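PDB 2ECE: selenium-binding protein from Sulfolobus tokodaii, which is of unknown function, but folds as a beta-propeller and belongs to a family to which selenium binding is generally, if tentatively, ascribed. Local coordinates for residues T11-P16 / M20-E25; A84-G89 / C145-I150; I93-L98 / A454-Y459. All coordinates share one frame; numbering follows the deposited sequence.

Contact 1: T11-P16 / M20-E25; sequences TFYPSP and MKAPPE
Met20 N donates to Pro16 O across 2.9 Å, with an N-H...O angle of 153°. This is the i to i+4 bond of a single helical turn, and the donor lies nearly along the C=O axis. The start of the Met20 side chain stays beside the same carbonyl, with CG 3.4 Å from Pro16 O, beyond which the chain runs extended to SD (chi2 -170°), leading the sulfur away from the contact. Ser15 is the N-cap of this turn; its OG reaches Met18 N in a weak hydrogen bond. Helix 16-20 thus reverses the N-terminal segment and delivers the chain to strand 27-33, which belongs to the propeller blade that strand 443-449 completes from the C-terminal end. Tyr13 meets Ala22 across this reversal: the methyl CB sits 3.4 Å from Tyr13 CE2, with Tyr13 CZ at 4.0 Å. The ring gets there because Tyr13 CG is anti to the carbonyl carbon (chi1 -40°), which swings the phenol toward the returning chain at Ala22. Thr11 O lies 2.9 Å above one face of the Tyr13 ring, offset toward its rim. The hydroxyl bonds to Gly451 O, and Tyr13 N to Ser82 OG.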
loop_
_atom_site.group_PDB
_atom_site.type_symbol
_atom_site.label_atom_id
_atom_site.label_comp_id
_atom_site.label_asym_id
_atom_site.label_seq_id
_atom_site.Cartn_x
_atom_site.Cartn_y
_atom_site.Cartn_z
ATOM N N THR A 11 4.186 21.150 -4.919
ATOM C CA THR A 11 3.971 19.977 -4.078
ATOM C C THR A 11 5.227 19.114 -3.955
ATOM O O THR A 11 5.200 18.058 -3.323
ATOM C CB THR A 11 2.808 19.111 -4.591
ATOM O OG1 THR A 11 3.093 18.662 -5.918
ATOM C CG2 THR A 11 1.511 19.914 -4.583
ATOM N N PHE A 12 6.322 19.552 -4.572
ATOM C CA PHE A 12 7.582 18.825 -4.459
ATOM C C PHE A 12 8.252 19.373 -3.200
ATOM O O PHE A 12 8.434 20.583 -3.065
ATOM C CB PHE A 12 8.500 19.086 -5.655
ATOM C CG PHE A 12 8.081 18.395 -6.925
ATOM C CD1 PHE A 12 6.982 17.539 -6.957
ATOM C CD2 PHE A 12 8.797 18.606 -8.100
ATOM C CE1 PHE A 12 6.602 16.906 -8.140
ATOM C CE2 PHE A 12 8.428 17.980 -9.284
ATOM C CZ PHE A 12 7.322 17.123 -9.305
ATOM N N TYR A 13 8.616 18.485 -2.284
ATOM C CA TYR A 13 9.252 18.898 -1.043
ATOM C C TYR A 13 10.658 18.315 -0.993
ATOM O O TYR A 13 10.849 17.128 -1.250
ATOM C CB TYR A 13 8.425 18.398 0.149
ATOM C CG TYR A 13 6.927 18.515 -0.062
ATOM C CD1 TYR A 13 6.144 17.374 -0.271
ATOM C CD2 TYR A 13 6.296 19.763 -0.072
ATOM C CE1 TYR A 13 4.764 17.464 -0.484
ATOM C CE2 TYR A 13 4.915 19.872 -0.287
ATOM C CZ TYR A 13 4.154 18.714 -0.491
ATOM O OH TYR A 13 2.796 18.810 -0.693
ATOM N N PRO A 14 11.667 19.144 -0.670
ATOM C CA PRO A 14 13.047 18.642 -0.606
ATOM C C PRO A 14 13.217 17.576 0.469
ATOM O O PRO A 14 13.881 16.563 0.260
ATOM C CB PRO A 14 13.864 19.895 -0.259
ATOM C CG PRO A 14 13.012 21.026 -0.738
ATOM C CD PRO A 14 11.624 20.581 -0.352
ATOM N N SER A 15 12.588 17.815 1.612
ATOM C CA SER A 15 12.714 16.932 2.761
ATOM C C SER A 15 11.416 16.661 3.504
ATOM O O SER A 15 10.403 17.323 3.275
ATOM C CB SER A 15 13.669 17.571 3.749
ATOM O OG SER A 15 13.181 18.859 4.075
ATOM N N PRO A 16 11.447 15.685 4.425
ATOM C CA PRO A 16 10.285 15.310 5.232
ATOM C C PRO A 16 9.769 16.520 6.012
ATOM O O PRO A 16 8.565 16.772 6.058
ATOM C CB PRO A 16 10.851 14.227 6.145
ATOM C CG PRO A 16 11.808 13.532 5.233
ATOM C CD PRO A 16 12.536 14.708 4.610
ATOM N N MET A 20 6.042 18.205 5.774
ATOM C CA MET A 20 5.153 18.332 6.932
ATOM C C MET A 20 4.542 19.720 7.100
ATOM O O MET A 20 3.393 19.851 7.527
ATOM C CB MET A 20 5.902 17.985 8.220
ATOM C CG MET A 20 6.192 16.516 8.420
ATOM S SD MET A 20 6.822 16.208 10.084
ATOM C CE MET A 20 5.321 16.415 11.057
ATOM N N LYS A 21 5.317 20.748 6.767
ATOM C CA LYS A 21 4.878 22.131 6.910
ATOM C C LYS A 21 4.062 22.672 5.737
ATOM O O LYS A 21 3.598 23.807 5.782
ATOM C CB LYS A 21 6.094 23.038 7.137
ATOM C CG LYS A 21 6.898 22.729 8.394
ATOM C CD LYS A 21 6.137 23.117 9.659
ATOM C CE LYS A 21 7.022 23.011 10.901
ATOM N NZ LYS A 21 6.328 23.466 12.141
ATOM N N ALA A 22 3.888 21.876 4.687
ATOM C CA ALA A 22 3.117 22.332 3.531
ATOM C C ALA A 22 1.617 22.305 3.832
ATOM O O ALA A 22 1.182 21.646 4.768
ATOM C CB ALA A 22 3.427 21.463 2.324
ATOM N N PRO A 23 0.806 23.020 3.032
ATOM C CA PRO A 23 -0.649 23.082 3.214
ATOM C C PRO A 23 -1.299 21.698 3.251
ATOM O O PRO A 23 -0.858 20.779 2.555
ATOM C CB PRO A 23 -1.112 23.895 2.007
ATOM C CG PRO A 23 0.068 24.772 1.714
ATOM C CD PRO A 23 1.212 23.810 1.857
ATOM N N PRO A 24 -2.370 21.539 4.050
ATOM C CA PRO A 24 -3.084 20.262 4.179
ATOM C C PRO A 24 -3.713 19.829 2.857
ATOM O O PRO A 24 -3.825 20.624 1.923
ATOM C CB PRO A 24 -4.155 20.560 5.233
ATOM C CG PRO A 24 -3.639 21.777 5.953
ATOM C CD PRO A 24 -3.042 22.584 4.840
ATOM N N GLU A 25 -4.137 18.569 2.792
ATOM C CA GLU A 25 -4.766 18.022 1.592
ATOM C C GLU A 25 -6.226 18.474 1.459
ATOM O O GLU A 25 -6.940 18.567 2.453
ATOM C CB GLU A 25 -4.718 16.487 1.629
ATOM C CG GLU A 25 -5.609 15.833 2.692
ATOM C CD GLU A 25 -5.003 15.833 4.092
ATOM O OE1 GLU A 25 -3.925 16.433 4.286
ATOM O OE2 GLU A 25 -5.610 15.228 5.007
#

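Contact 2: A84-G89 / C145-I150; sequences ALCPNG and CGPDAI
Cys86 is the first residue along 84-89 to touch the other segment: its SG packs 4.0 Å from Pro147 CG, and its CB lies nearly as close to the same carbon. The sulfur is held there from outside, since Cys86 SG forms a disulfide with Cys460 near the C terminus. Cys86 also opens a type I beta turn that runs through Pro87 and Asn88 to Gly89. At Asn88, CG lies between the backbone N and the carbonyl carbon (chi1 66°), and this folds the amide back over the proline. Asn88 OD1 comes within 3.4 Å of Pro147 CB and 3.7 Å of Pro147 CG, a van der Waals approach in which the two side chains cross obliquely. The proline receiving all this stands in the short connection between strands 140-145 and 150-154, the first two strands of one propeller blade, whereas 84-89 belongs to the connection leading from strand 77-78 to strand 97-101 in the preceding blade. Gly89 closes the turn, its N bonded to Cys86 O at 2.7 Å, and brings its CA to 3.7 Å from Pro147 CB. A side chain on Gly89 would run into Ala84 O. On the other side, Gly146 N bonds to Ala149 O at 2.9 Å, a bond that closes the tight loop carrying Pro147 and Asp148. Just beyond Gly89, Lys90 ties the loops further, through a backbone bond to Pro147 and from its NZ to Asp148 O. The disulfide between Cys145 and Cys81 links the end of strand 140-145 covalently to the connection that follows strand 77-78.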
loop_
_atom_site.group_PDB
_atom_site.type_symbol
_atom_site.label_atom_id
_atom_site.label_comp_id
_atom_site.label_asym_id
_atom_site.label_seq_id
_atom_site.Cartn_x
_atom_site.Cartn_y
_atom_site.Cartn_z
ATOM N N ALA A 84 11.818 14.234 -7.586
ATOM C CA ALA A 84 12.272 15.013 -8.741
ATOM C C ALA A 84 13.301 16.077 -8.357
ATOM O O ALA A 84 14.030 16.582 -9.214
ATOM C CB ALA A 84 11.082 15.679 -9.431
ATOM N N LEU A 85 13.344 16.423 -7.074
ATOM C CA LEU A 85 14.285 17.420 -6.586
ATOM C C LEU A 85 15.655 16.797 -6.329
ATOM O O LEU A 85 16.600 17.489 -5.947
ATOM C CB LEU A 85 13.752 18.068 -5.308
ATOM C CG LEU A 85 12.472 18.898 -5.479
ATOM C CD1 LEU A 85 12.016 19.417 -4.126
ATOM C CD2 LEU A 85 12.728 20.060 -6.434
ATOM N N CYS A 86 15.753 15.487 -6.537
ATOM C CA CYS A 86 17.012 14.772 -6.359
ATOM C C CYS A 86 18.004 15.212 -7.446
ATOM O O CYS A 86 17.602 15.642 -8.528
ATOM C CB CYS A 86 16.788 13.262 -6.491
ATOM S SG CYS A 86 15.768 12.478 -5.196
ATOM N N PRO A 87 19.313 15.103 -7.170
ATOM C CA PRO A 87 20.333 15.494 -8.149
ATOM C C PRO A 87 20.078 14.950 -9.554
ATOM O O PRO A 87 20.258 15.656 -10.546
ATOM C CB PRO A 87 21.610 14.940 -7.535
ATOM C CG PRO A 87 21.387 15.217 -6.075
ATOM C CD PRO A 87 19.935 14.773 -5.872
ATOM N N ASN A 88 19.652 13.695 -9.634
ATOM C CA ASN A 88 19.385 13.063 -10.919
ATOM C C ASN A 88 17.928 13.207 -11.356
ATOM O O ASN A 88 17.495 12.563 -12.315
ATOM C CB ASN A 88 19.768 11.579 -10.858
ATOM C CG ASN A 88 18.887 10.783 -9.910
ATOM O OD1 ASN A 88 18.418 11.300 -8.895
ATOM N ND2 ASN A 88 18.675 9.506 -10.230
ATOM N N GLY A 89 17.178 14.053 -10.656
ATOM C CA GLY A 89 15.782 14.256 -11.002
ATOM C C GLY A 89 15.615 14.840 -12.391
ATOM O O GLY A 89 16.268 15.827 -12.736
ATOM N N CYS A 145 7.030 6.962 -7.859
ATOM C CA CYS A 145 7.584 8.005 -8.732
ATOM C C CYS A 145 9.071 8.177 -8.407
ATOM O O CYS A 145 9.432 8.590 -7.303
ATOM C CB CYS A 145 6.821 9.339 -8.525
ATOM S SG CYS A 145 6.217 9.548 -6.814
ATOM N N GLY A 146 9.932 7.841 -9.361
ATOM C CA GLY A 146 11.362 7.978 -9.143
ATOM C C GLY A 146 11.895 9.213 -9.847
ATOM O O GLY A 146 11.162 9.854 -10.604
ATOM N N PRO A 147 13.162 9.582 -9.615
ATOM C CA PRO A 147 13.758 10.758 -10.254
ATOM C C PRO A 147 13.887 10.554 -11.760
ATOM O O PRO A 147 13.647 11.461 -12.557
ATOM C CB PRO A 147 15.144 10.847 -9.610
ATOM C CG PRO A 147 15.014 10.058 -8.329
ATOM C CD PRO A 147 14.141 8.910 -8.744
ATOM N N ASP A 148 14.270 9.333 -12.114
ATOM C CA ASP A 148 14.525 8.927 -13.487
ATOM C C ASP A 148 13.374 8.296 -14.259
ATOM O O ASP A 148 13.348 8.367 -15.485
ATOM C CB ASP A 148 15.716 7.973 -13.484
ATOM C CG ASP A 148 15.480 6.756 -12.606
ATOM O OD1 ASP A 148 14.630 6.832 -11.689
ATOM O OD2 ASP A 148 16.150 5.727 -12.822
ATOM N N ALA A 149 12.431 7.668 -13.563
ATOM C CA ALA A 149 11.305 7.032 -14.250
ATOM C C ALA A 149 10.203 6.648 -13.270
ATOM O O ALA A 149 10.290 6.945 -12.083
ATOM C CB ALA A 149 11.790 5.787 -15.003
ATOM N N ILE A 150 9.162 5.999 -13.781
ATOM C CA ILE A 150 8.054 5.553 -12.949
ATOM C C ILE A 150 8.253 4.050 -12.798
ATOM O O ILE A 150 8.418 3.344 -13.791
ATOM C CB ILE A 150 6.695 5.842 -13.622
ATOM C CG1 ILE A 150 6.519 7.350 -13.813
ATOM C CG2 ILE A 150 5.564 5.287 -12.770
ATOM C CD1 ILE A 150 5.377 7.698 -14.743
#

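Contact 3: I93-L98 / A454-Y459; sequences IERRFL and ASSDSY
The chain segment that follows strand 443-449, the C-terminal strand completing the blade begun by the N-terminal strands, is joined here to the connection that leads into strand 97-101 of the next blade. The join is a buried salt bridge between Arg95 and Asp457, whose side chains come from opposite directions. Arg95 grips the carboxylate end-on with two nitrogens: NH1 bonds to Asp457 OD1 at 3.0 Å with an N-H...O angle of 163°, and NH2 to Asp457 OD2 at 2.7 Å, almost as straight. Both oxygens are met on their syn sides. The guanidinium and carboxylate planes lie only 28° apart, and the acceptors stay near the plane of the guanidinium. To make this reach, Arg95 sets CG anti to its own nitrogen (chi1 -171°) and then bends at chi3, turning the flat group toward the aspartate. Further bonds fix the rotation of the carboxylate. Ser456 OG donates to Asp457 OD1 at 2.6 Å from the anti side, somewhat out of plane, while itself receiving Asp453 N; Ser82 OG bonds to Asp457 OD2. This set of partners would be expected to favour the ionised form of the aspartate. Arg95 NH2 also bonds to Thr11 O, which brings the N-terminal segment into the same network. An alanine in place of Asp457 would probably leave the buried Arg95 charge without this counterion, Ser456 OG and Ser82 OG without this acceptor, and the guanidinium freer to turn. The setting is the ring closure of a beta-propeller, where strands from both chain ends share one blade and the terminal segments meet beside it.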
loop_
_atom_site.group_PDB
_atom_site.type_symbol
_atom_site.label_atom_id
_atom_site.label_comp_id
_atom_site.label_asym_id
_atom_site.label_seq_id
_atom_site.Cartn_x
_atom_site.Cartn_y
_atom_site.Cartn_z
ATOM N N ILE A 93 9.040 17.772 -15.095
ATOM C CA ILE A 93 7.995 16.816 -14.763
ATOM C C ILE A 93 7.269 17.439 -13.581
ATOM O O ILE A 93 7.877 18.142 -12.780
ATOM C CB ILE A 93 8.545 15.417 -14.383
ATOM C CG1 ILE A 93 9.584 15.523 -13.268
ATOM C CG2 ILE A 93 9.118 14.742 -15.616
ATOM C CD1 ILE A 93 10.101 14.169 -12.795
ATOM N N GLU A 94 5.966 17.216 -13.489
ATOM C CA GLU A 94 5.177 17.782 -12.406
ATOM C C GLU A 94 4.241 16.723 -11.838
ATOM O O GLU A 94 3.916 15.758 -12.525
ATOM C CB GLU A 94 4.369 18.982 -12.928
ATOM C CG GLU A 94 3.416 18.651 -14.076
ATOM C CD GLU A 94 2.720 19.881 -14.653
ATOM O OE1 GLU A 94 2.608 20.901 -13.938
ATOM O OE2 GLU A 94 2.270 19.823 -15.817
ATOM N N ARG A 95 3.831 16.885 -10.581
ATOM C CA ARG A 95 2.907 15.933 -9.966
ATOM C C ARG A 95 1.575 16.227 -10.637
ATOM O O ARG A 95 0.816 17.091 -10.187
ATOM C CB ARG A 95 2.788 16.176 -8.462
ATOM C CG ARG A 95 2.012 15.098 -7.725
ATOM C CD ARG A 95 1.585 15.576 -6.349
ATOM N NE ARG A 95 2.703 15.921 -5.472
ATOM C CZ ARG A 95 3.408 15.047 -4.759
ATOM N NH1 ARG A 95 3.126 13.749 -4.811
ATOM N NH2 ARG A 95 4.387 15.476 -3.973
ATOM N N ARG A 96 1.287 15.497 -11.706
ATOM C CA ARG A 96 0.075 15.750 -12.462
ATOM C C ARG A 96 -0.807 14.545 -12.752
ATOM O O ARG A 96 -2.034 14.644 -12.708
ATOM C CB ARG A 96 0.461 16.423 -13.781
ATOM C CG ARG A 96 -0.679 16.618 -14.736
ATOM C CD ARG A 96 -0.274 17.502 -15.890
ATOM N NE ARG A 96 -1.426 17.767 -16.742
ATOM C CZ ARG A 96 -1.421 18.596 -17.776
ATOM N NH1 ARG A 96 -0.313 19.254 -18.101
ATOM N NH2 ARG A 96 -2.532 18.778 -18.479
ATOM N N PHE A 97 -0.190 13.407 -13.039
ATOM C CA PHE A 97 -0.960 12.223 -13.384
ATOM C C PHE A 97 -0.978 11.098 -12.370
ATOM O O PHE A 97 0.041 10.784 -11.752
ATOM C CB PHE A 97 -0.451 11.646 -14.704
ATOM C CG PHE A 97 -0.307 12.663 -15.796
ATOM C CD1 PHE A 97 0.877 13.372 -15.953
ATOM C CD2 PHE A 97 -1.357 12.905 -16.676
ATOM C CE1 PHE A 97 1.016 14.310 -16.975
ATOM C CE2 PHE A 97 -1.232 13.841 -17.700
ATOM C CZ PHE A 97 -0.041 14.544 -17.849
ATOM N N LEU A 98 -2.146 10.491 -12.209
ATOM C CA LEU A 98 -2.269 9.337 -11.335
ATOM C C LEU A 98 -1.975 8.174 -12.279
ATOM O O LEU A 98 -2.531 8.107 -13.382
ATOM C CB LEU A 98 -3.691 9.200 -10.775
ATOM C CG LEU A 98 -4.172 10.267 -9.783
ATOM C CD1 LEU A 98 -5.618 9.962 -9.376
ATOM C CD2 LEU A 98 -3.264 10.280 -8.555
ATOM N N ALA A 454 2.083 10.308 3.196
ATOM C CA ALA A 454 3.164 9.563 3.827
ATOM C C ALA A 454 3.713 8.338 3.086
ATOM O O ALA A 454 4.725 7.774 3.515
ATOM C CB ALA A 454 2.739 9.159 5.234
ATOM N N SER A 455 3.074 7.910 1.999
ATOM C CA SER A 455 3.574 6.741 1.276
ATOM C C SER A 455 3.705 6.987 -0.221
ATOM O O SER A 455 4.020 6.074 -0.984
ATOM C CB SER A 455 2.661 5.529 1.505
ATOM O OG SER A 455 1.479 5.612 0.724
ATOM N N SER A 456 3.486 8.227 -0.634
ATOM C CA SER A 456 3.551 8.580 -2.044
ATOM C C SER A 456 4.880 9.179 -2.489
ATOM O O SER A 456 5.234 9.079 -3.663
ATOM C CB SER A 456 2.447 9.580 -2.374
ATOM O OG SER A 456 2.706 10.823 -1.742
ATOM N N ASP A 457 5.601 9.802 -1.554
ATOM C CA ASP A 457 6.865 10.474 -1.853
ATOM C C ASP A 457 8.076 9.993 -1.064
ATOM O O ASP A 457 7.958 9.560 0.077
ATOM C CB ASP A 457 6.742 11.979 -1.574
ATOM C CG ASP A 457 5.806 12.685 -2.522
ATOM O OD1 ASP A 457 4.683 12.184 -2.737
ATOM O OD2 ASP A 457 6.194 13.754 -3.035
ATOM N N SER A 458 9.244 10.082 -1.689
ATOM C CA SER A 458 10.498 9.749 -1.024
ATOM C C SER A 458 11.310 11.032 -1.203
ATOM O O SER A 458 11.083 11.784 -2.148
ATOM C CB SER A 458 11.193 8.540 -1.665
ATOM O OG SER A 458 11.406 8.730 -3.049
ATOM N N TYR A 459 12.238 11.297 -0.295
ATOM C CA TYR A 459 12.999 12.537 -0.372
ATOM C C TYR A 459 14.510 12.353 -0.507
ATOM O O TYR A 459 15.055 11.311 -0.130
ATOM C CB TYR A 459 12.659 13.376 0.860
ATOM C CG TYR A 459 11.169 13.403 1.141
ATOM C CD1 TYR A 459 10.568 12.423 1.938
ATOM C CD2 TYR A 459 10.347 14.358 0.546
ATOM C CE1 TYR A 459 9.186 12.392 2.129
ATOM C CE2 TYR A 459 8.962 14.337 0.730
ATOM C CZ TYR A 459 8.392 13.351 1.518
ATOM O OH TYR A 459 7.029 13.316 1.677
#

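Overall arrangement
From the N terminus, contact 1 comes first and is purely local: helix 16-20 closes a short loop ahead of strand 27-33. The next segment, 84-89, opens contact 2, and 93-98 opens contact 3 before contact 2 is closed by 145-150; contact 3 closes only at 454-459. Contacts 2 and 3 therefore cross, while contact 1 stands in series before both and none is nested. Contact 2 ties two successive blades, and contact 3, with 355 residues between its segments, ties the tail after strand 443-449 to the connection leading into strand 97-101. All three touch: Phe12 packs on Ala84 and Ile93, Leu85 on Pro14, Tyr459 against the backbone of Tyr13 and Pro14, and Ala84 against Ile93.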